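Local coordinates for pyridine synthase TbtD (Thermobispora bispora, PDB 5WA4), which probably catalyses the formal [4+2] aza-cycloaddition that forms the central pyridine ring of the thiopeptide antibiotic thiomuracin, and binds its precursor's leader peptide, at residues 188-202 and 333-347. Numbering follows the deposited sequence.
Sequences RTSLRSHAEAYLARR and HQRFLVCHLAADAAA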
loop_
_atom_site.group_PDB
_atom_site.type_symbol
_atom_site.label_atom_id
_atom_site.label_comp_id
_atom_site.label_asym_id
_atom_site.label_seq_id
_atom_site.Cartn_x
_atom_site.Cartn_y
_atom_site.Cartn_z
ATOM N N ARG E 188 6.526 -8.496 29.355
ATOM C CA ARG E 188 7.691 -7.695 28.996
ATOM C C ARG E 188 7.617 -7.340 27.527
ATOM O O ARG E 188 8.060 -6.271 27.129
ATOM C CB ARG E 188 8.989 -8.434 29.303
ATOM C CG ARG E 188 9.169 -9.711 28.515
ATOM C CD ARG E 188 10.138 -10.636 29.213
ATOM N NE ARG E 188 10.242 -11.884 28.480
ATOM C CZ ARG E 188 11.170 -12.140 27.568
ATOM N NH1 ARG E 188 12.105 -11.243 27.289
ATOM N NH2 ARG E 188 11.170 -13.305 26.944
ATOM N N THR E 189 7.018 -8.234 26.739
ATOM C CA THR E 189 6.768 -8.004 25.320
ATOM C C THR E 189 6.053 -6.683 25.065
ATOM O O THR E 189 6.391 -5.970 24.123
ATOM C CB THR E 189 5.950 -9.167 24.728
ATOM O OG1 THR E 189 6.700 -10.383 24.884
ATOM C CG2 THR E 189 5.623 -8.936 23.258
ATOM N N SER E 190 5.087 -6.331 25.909
ATOM C CA SER E 190 4.351 -5.084 25.694
ATOM C C SER E 190 5.196 -3.885 26.108
ATOM O O SER E 190 4.959 -2.756 25.649
ATOM C CB SER E 190 3.023 -5.090 26.449
ATOM O OG SER E 190 3.220 -4.854 27.833
ATOM N N LEU E 191 6.176 -4.141 26.977
ATOM C CA LEU E 191 7.171 -3.139 27.345
ATOM C C LEU E 191 8.171 -2.906 26.222
ATOM O O LEU E 191 8.529 -1.766 25.944
ATOM C CB LEU E 191 7.894 -3.556 28.611
ATOM C CG LEU E 191 7.026 -3.409 29.857
ATOM C CD1 LEU E 191 7.870 -3.519 31.107
ATOM C CD2 LEU E 191 6.265 -2.096 29.845
ATOM N N ARG E 192 8.618 -3.970 25.561
ATOM C CA ARG E 192 9.513 -3.793 24.415
ATOM C C ARG E 192 8.780 -3.141 23.242
ATOM O O ARG E 192 9.262 -2.174 22.635
ATOM C CB ARG E 192 10.125 -5.117 23.955
ATOM C CG ARG E 192 11.115 -4.909 22.806
ATOM C CD ARG E 192 12.428 -5.672 22.973
ATOM N NE ARG E 192 13.327 -5.158 24.000
ATOM C CZ ARG E 192 13.998 -5.930 24.855
ATOM N NH1 ARG E 192 13.872 -7.252 24.822
ATOM N NH2 ARG E 192 14.802 -5.386 25.753
ATOM N N SER E 193 7.606 -3.682 22.939
ATOM C CA SER E 193 6.800 -3.194 21.834
ATOM C C SER E 193 6.610 -1.662 21.835
ATOM O O SER E 193 6.667 -1.030 20.776
ATOM C CB SER E 193 5.448 -3.905 21.855
ATOM O OG SER E 193 4.533 -3.231 21.022
ATOM N N HIS E 194 6.406 -1.085 23.021
ATOM C CA HIS E 194 6.141 0.346 23.165
ATOM C C HIS E 194 7.351 1.125 22.710
ATOM O O HIS E 194 7.230 2.035 21.881
ATOM C CB HIS E 194 5.787 0.689 24.618
ATOM C CG HIS E 194 5.214 2.062 24.826
ATOM N ND1 HIS E 194 4.122 2.539 24.122
ATOM C CD2 HIS E 194 5.522 3.030 25.725
ATOM C CE1 HIS E 194 3.819 3.754 24.548
ATOM N NE2 HIS E 194 4.650 4.075 25.523
ATOM N N ALA E 195 8.523 0.746 23.230
ATOM C CA ALA E 195 9.768 1.452 22.925
ATOM C C ALA E 195 10.131 1.300 21.452
ATOM O O ALA E 195 10.503 2.271 20.792
ATOM C CB ALA E 195 10.911 0.953 23.820
ATOM N N GLU E 196 10.009 0.086 20.933
ATOM C CA GLU E 196 10.281 -0.165 19.526
ATOM C C GLU E 196 9.403 0.676 18.578
ATOM O O GLU E 196 9.835 1.036 17.483
ATOM C CB GLU E 196 10.106 -1.651 19.233
ATOM C CG GLU E 196 11.178 -2.491 19.871
ATOM C CD GLU E 196 12.545 -2.199 19.281
ATOM O OE1 GLU E 196 12.591 -1.791 18.094
ATOM O OE2 GLU E 196 13.570 -2.365 20.002
ATOM N N ALA E 197 8.187 0.999 19.012
ATOM C CA ALA E 197 7.285 1.815 18.218
ATOM C C ALA E 197 7.875 3.212 18.014
ATOM O O ALA E 197 7.868 3.755 16.912
ATOM C CB ALA E 197 5.936 1.889 18.890
ATOM N N TYR E 198 8.395 3.767 19.103
ATOM C CA TYR E 198 9.169 5.005 19.100
ATOM C C TYR E 198 10.428 4.914 18.264
ATOM O O TYR E 198 10.709 5.811 17.492
ATOM C CB TYR E 198 9.564 5.392 20.530
ATOM C CG TYR E 198 10.406 6.642 20.679
ATOM C CD1 TYR E 198 9.881 7.897 20.399
ATOM C CD2 TYR E 198 11.702 6.575 21.159
ATOM C CE1 TYR E 198 10.619 9.041 20.562
ATOM C CE2 TYR E 198 12.478 7.733 21.335
ATOM C CZ TYR E 198 11.926 8.967 21.038
ATOM O OH TYR E 198 12.671 10.127 21.218
ATOM N N LEU E 199 11.206 3.849 18.426
ATOM C CA LEU E 199 12.489 3.806 17.735
ATOM C C LEU E 199 12.270 3.762 16.214
ATOM O O LEU E 199 12.921 4.478 15.466
ATOM C CB LEU E 199 13.325 2.632 18.228
ATOM C CG LEU E 199 13.858 2.767 19.663
ATOM C CD1 LEU E 199 14.373 1.439 20.153
ATOM C CD2 LEU E 199 14.951 3.755 19.727
ATOM N N ALA E 200 11.309 2.971 15.765
ATOM C CA ALA E 200 10.958 2.920 14.345
ATOM C C ALA E 200 10.528 4.283 13.760
ATOM O O ALA E 200 10.660 4.519 12.561
ATOM C CB ALA E 200 9.867 1.909 14.137
ATOM N N ARG E 201 10.006 5.169 14.601
ATOM C CA ARG E 201 9.632 6.516 14.173
ATOM C C ARG E 201 10.852 7.433 13.923
ATOM O O ARG E 201 10.760 8.407 13.163
ATOM C CB ARG E 201 8.704 7.165 15.217
ATOM C CG ARG E 201 7.279 6.571 15.296
ATOM C CD ARG E 201 6.421 7.189 16.429
ATOM N NE ARG E 201 6.179 8.625 16.257
ATOM C CZ ARG E 201 5.181 9.170 15.554
ATOM N NH1 ARG E 201 4.276 8.406 14.950
ATOM N NH2 ARG E 201 5.076 10.496 15.477
ATOM N N ARG E 202 11.975 7.132 14.579
ATOM C CA ARG E 202 13.184 7.961 14.501
ATOM C C ARG E 202 14.111 7.424 13.429
ATOM O O ARG E 202 14.389 6.215 13.398
ATOM C CB ARG E 202 13.925 8.013 15.851
ATOM C CG ARG E 202 13.413 9.097 16.778
ATOM C CD ARG E 202 14.145 9.112 18.122
ATOM N NE ARG E 202 15.480 9.723 18.081
ATOM C CZ ARG E 202 16.003 10.433 19.078
ATOM N NH1 ARG E 202 15.309 10.634 20.196
ATOM N NH2 ARG E 202 17.217 10.949 18.960
ATOM N N HIS E 333 10.236 10.655 25.479
ATOM C CA HIS E 333 11.557 10.073 25.272
ATOM C C HIS E 333 12.027 9.346 26.513
ATOM O O HIS E 333 12.566 8.234 26.441
ATOM C CB HIS E 333 12.582 11.159 24.901
ATOM C CG HIS E 333 13.951 10.620 24.647
ATOM N ND1 HIS E 333 14.309 10.029 23.457
ATOM C CD2 HIS E 333 15.026 10.502 25.462
ATOM C CE1 HIS E 333 15.556 9.596 23.535
ATOM N NE2 HIS E 333 16.013 9.879 24.742
ATOM N N GLN E 334 11.843 9.977 27.666
ATOM C CA GLN E 334 12.233 9.317 28.904
ATOM C C GLN E 334 11.379 8.058 29.092
ATOM O O GLN E 334 11.901 7.005 29.475
ATOM C CB GLN E 334 12.103 10.263 30.100
ATOM C CG GLN E 334 13.132 11.394 30.169
ATOM C CD GLN E 334 12.915 12.307 31.372
ATOM O OE1 GLN E 334 11.901 12.998 31.483
ATOM N NE2 GLN E 334 13.866 12.284 32.301
ATOM N N ARG E 335 10.078 8.157 28.794
ATOM C CA ARG E 335 9.180 7.004 28.915
ATOM C C ARG E 335 9.643 5.840 28.048
ATOM O O ARG E 335 9.792 4.711 28.554
ATOM C CB ARG E 335 7.748 7.370 28.549
ATOM C CG ARG E 335 6.716 6.295 29.001
ATOM C CD ARG E 335 5.464 6.293 28.116
ATOM N NE ARG E 335 5.079 7.670 27.846
ATOM C CZ ARG E 335 4.713 8.119 26.655
ATOM N NH1 ARG E 335 4.667 7.291 25.622
ATOM N NH2 ARG E 335 4.391 9.401 26.498
ATOM N N PHE E 336 9.901 6.103 26.761
ATOM C CA PHE E 336 10.389 5.036 25.888
ATOM C C PHE E 336 11.710 4.437 26.368
ATOM O O PHE E 336 11.914 3.228 26.276
ATOM C CB PHE E 336 10.502 5.532 24.458
ATOM C CG PHE E 336 9.175 5.924 23.881
ATOM C CD1 PHE E 336 8.133 4.997 23.827
ATOM C CD2 PHE E 336 8.939 7.204 23.438
ATOM C CE1 PHE E 336 6.879 5.344 23.322
ATOM C CE2 PHE E 336 7.684 7.563 22.927
ATOM C CZ PHE E 336 6.655 6.634 22.870
ATOM N N LEU E 337 12.587 5.260 26.933
ATOM C CA LEU E 337 13.854 4.750 27.440
ATOM C C LEU E 337 13.633 3.838 28.629
ATOM O O LEU E 337 14.196 2.735 28.693
ATOM C CB LEU E 337 14.775 5.898 27.838
ATOM C CG LEU E 337 16.021 5.540 28.642
ATOM C CD1 LEU E 337 16.963 4.733 27.769
ATOM C CD2 LEU E 337 16.668 6.806 29.197
ATOM N N VAL E 338 12.822 4.295 29.578
ATOM C CA VAL E 338 12.438 3.447 30.714
ATOM C C VAL E 338 11.790 2.090 30.298
ATOM O O VAL E 338 12.177 1.040 30.821
ATOM C CB VAL E 338 11.506 4.212 31.650
ATOM C CG1 VAL E 338 10.775 3.271 32.565
ATOM C CG2 VAL E 338 12.317 5.226 32.443
ATOM N N CYS E 339 10.853 2.096 29.340
ATOM C CA CYS E 339 10.283 0.826 28.862
ATOM C C CYS E 339 11.362 -0.016 28.223
ATOM O O CYS E 339 11.380 -1.234 28.372
ATOM C CB CYS E 339 9.155 1.016 27.840
ATOM S SG CYS E 339 7.710 1.966 28.373
ATOM N N HIS E 340 12.252 0.617 27.478
ATOM C CA HIS E 340 13.255 -0.170 26.799
ATOM C C HIS E 340 14.170 -0.851 27.837
ATOM O O HIS E 340 14.538 -2.027 27.686
ATOM C CB HIS E 340 14.058 0.682 25.838
ATOM C CG HIS E 340 15.072 -0.093 25.070
ATOM N ND1 HIS E 340 14.809 -0.638 23.833
ATOM C CD2 HIS E 340 16.334 -0.471 25.391
ATOM C CE1 HIS E 340 15.875 -1.291 23.408
ATOM N NE2 HIS E 340 16.813 -1.211 24.339
ATOM N N LEU E 341 14.501 -0.126 28.902
ATOM C CA LEU E 341 15.331 -0.694 29.961
ATOM C C LEU E 341 14.580 -1.767 30.763
ATOM O O LEU E 341 15.182 -2.742 31.218
ATOM C CB LEU E 341 15.839 0.414 30.894
ATOM C CG LEU E 341 16.869 1.357 30.252
ATOM C CD1 LEU E 341 17.149 2.592 31.103
ATOM C CD2 LEU E 341 18.144 0.579 29.961
ATOM N N ALA E 342 13.270 -1.608 30.942
ATOM C CA ALA E 342 12.519 -2.652 31.638
ATOM C C ALA E 342 12.607 -3.923 30.839
ATOM O O ALA E 342 12.908 -4.977 31.395
ATOM C CB ALA E 342 11.096 -2.266 31.853
ATOM N N ALA E 343 12.400 -3.826 29.532
ATOM C CA ALA E 343 12.356 -5.038 28.714
ATOM C C ALA E 343 13.725 -5.737 28.631
ATOM O O ALA E 343 13.800 -6.967 28.619
ATOM C CB ALA E 343 11.814 -4.728 27.311
ATOM N N ASP E 344 14.802 -4.967 28.576
ATOM C CA ASP E 344 16.148 -5.555 28.675
ATOM C C ASP E 344 16.312 -6.310 30.008
ATOM O O ASP E 344 16.753 -7.447 30.019
ATOM C CB ASP E 344 17.259 -4.481 28.536
ATOM C CG ASP E 344 17.638 -4.186 27.080
ATOM O OD1 ASP E 344 17.283 -4.976 26.176
ATOM O OD2 ASP E 344 18.311 -3.156 26.842
ATOM N N ALA E 345 15.953 -5.665 31.116
ATOM C CA ALA E 345 16.036 -6.274 32.438
ATOM C C ALA E 345 15.196 -7.554 32.538
ATOM O O ALA E 345 15.688 -8.595 32.987
ATOM C CB ALA E 345 15.604 -5.291 33.482
ATOM N N ALA E 346 13.933 -7.476 32.112
ATOM C CA ALA E 346 13.053 -8.640 32.115
ATOM C C ALA E 346 13.638 -9.774 31.299
ATOM O O ALA E 346 13.620 -10.909 31.729
ATOM C CB ALA E 346 11.687 -8.276 31.589
ATOM N N ALA E 347 14.164 -9.467 30.126
ATOM C CA ALA E 347 14.701 -10.504 29.252
ATOM C C ALA E 347 15.832 -11.260 29.950
ATOM O O ALA E 347 16.005 -12.476 29.758
ATOM C CB ALA E 347 15.191 -9.897 27.935
#
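A roughly antiparallel helix pair joins 188-202 to 333-347 in the helical part of TbtD, with Ala-195 packed on Phe-336 and His-340 in the middle. The two axes come within 7.8 Å and their directions differ by 140°. Alanines line much of the seam: Ala-195 CB lies 3.7 Å from His-340 CB, and Leu-191 CD1 meets Ala-342 CB.

Toward the C-terminal end of 188-202 the contact is aromatic. Tyr-198 CB sits over the centre of the Phe-336 ring, 3.4 Å from its centroid, as a CH-pi contact. The Tyr-198 and Phe-336 planes are almost parallel, but the rings are offset so far that little of one lies over the other. Phe-336 CE1 lies over one face of the His-194 ring, near its rim, with the two planes oblique. With CG anti to the backbone N (chi1 -168°), the His-194 ring is carried toward 333-347, where its NE2 accepts a bond from Arg-335 NH1 (3.2 Å, 156°), tilted from the ring plane. Tyr-322 of helix 307-328 stacks on His-194. Tyr-198 OH has two partners: it is hydrogen-bonded to His-333 ND1 (2.8 Å) and accepts a bond from Arg-202 NH1 (2.9 Å).

At the other end Arg-192 fits as a knob among His-340, Ala-343, Asp-344 and Ala-347. Ala-343 CB covers one guanidinium face, and NH2 makes a salt bridge to Asp-344 OD1. Arg-192 NH1 makes a salt bridge to Glu-210 of a neighbouring subunit, and Arg-188 NH2 one to Asp-214 of that same subunit.

The other side of 333-347, at Leu-337 and Leu-341, packs against the bound peptide. The arrangement is a near-antiparallel helix pair in a helical region, with a single knob, Arg-192, at one end and an aromatic cluster at the other.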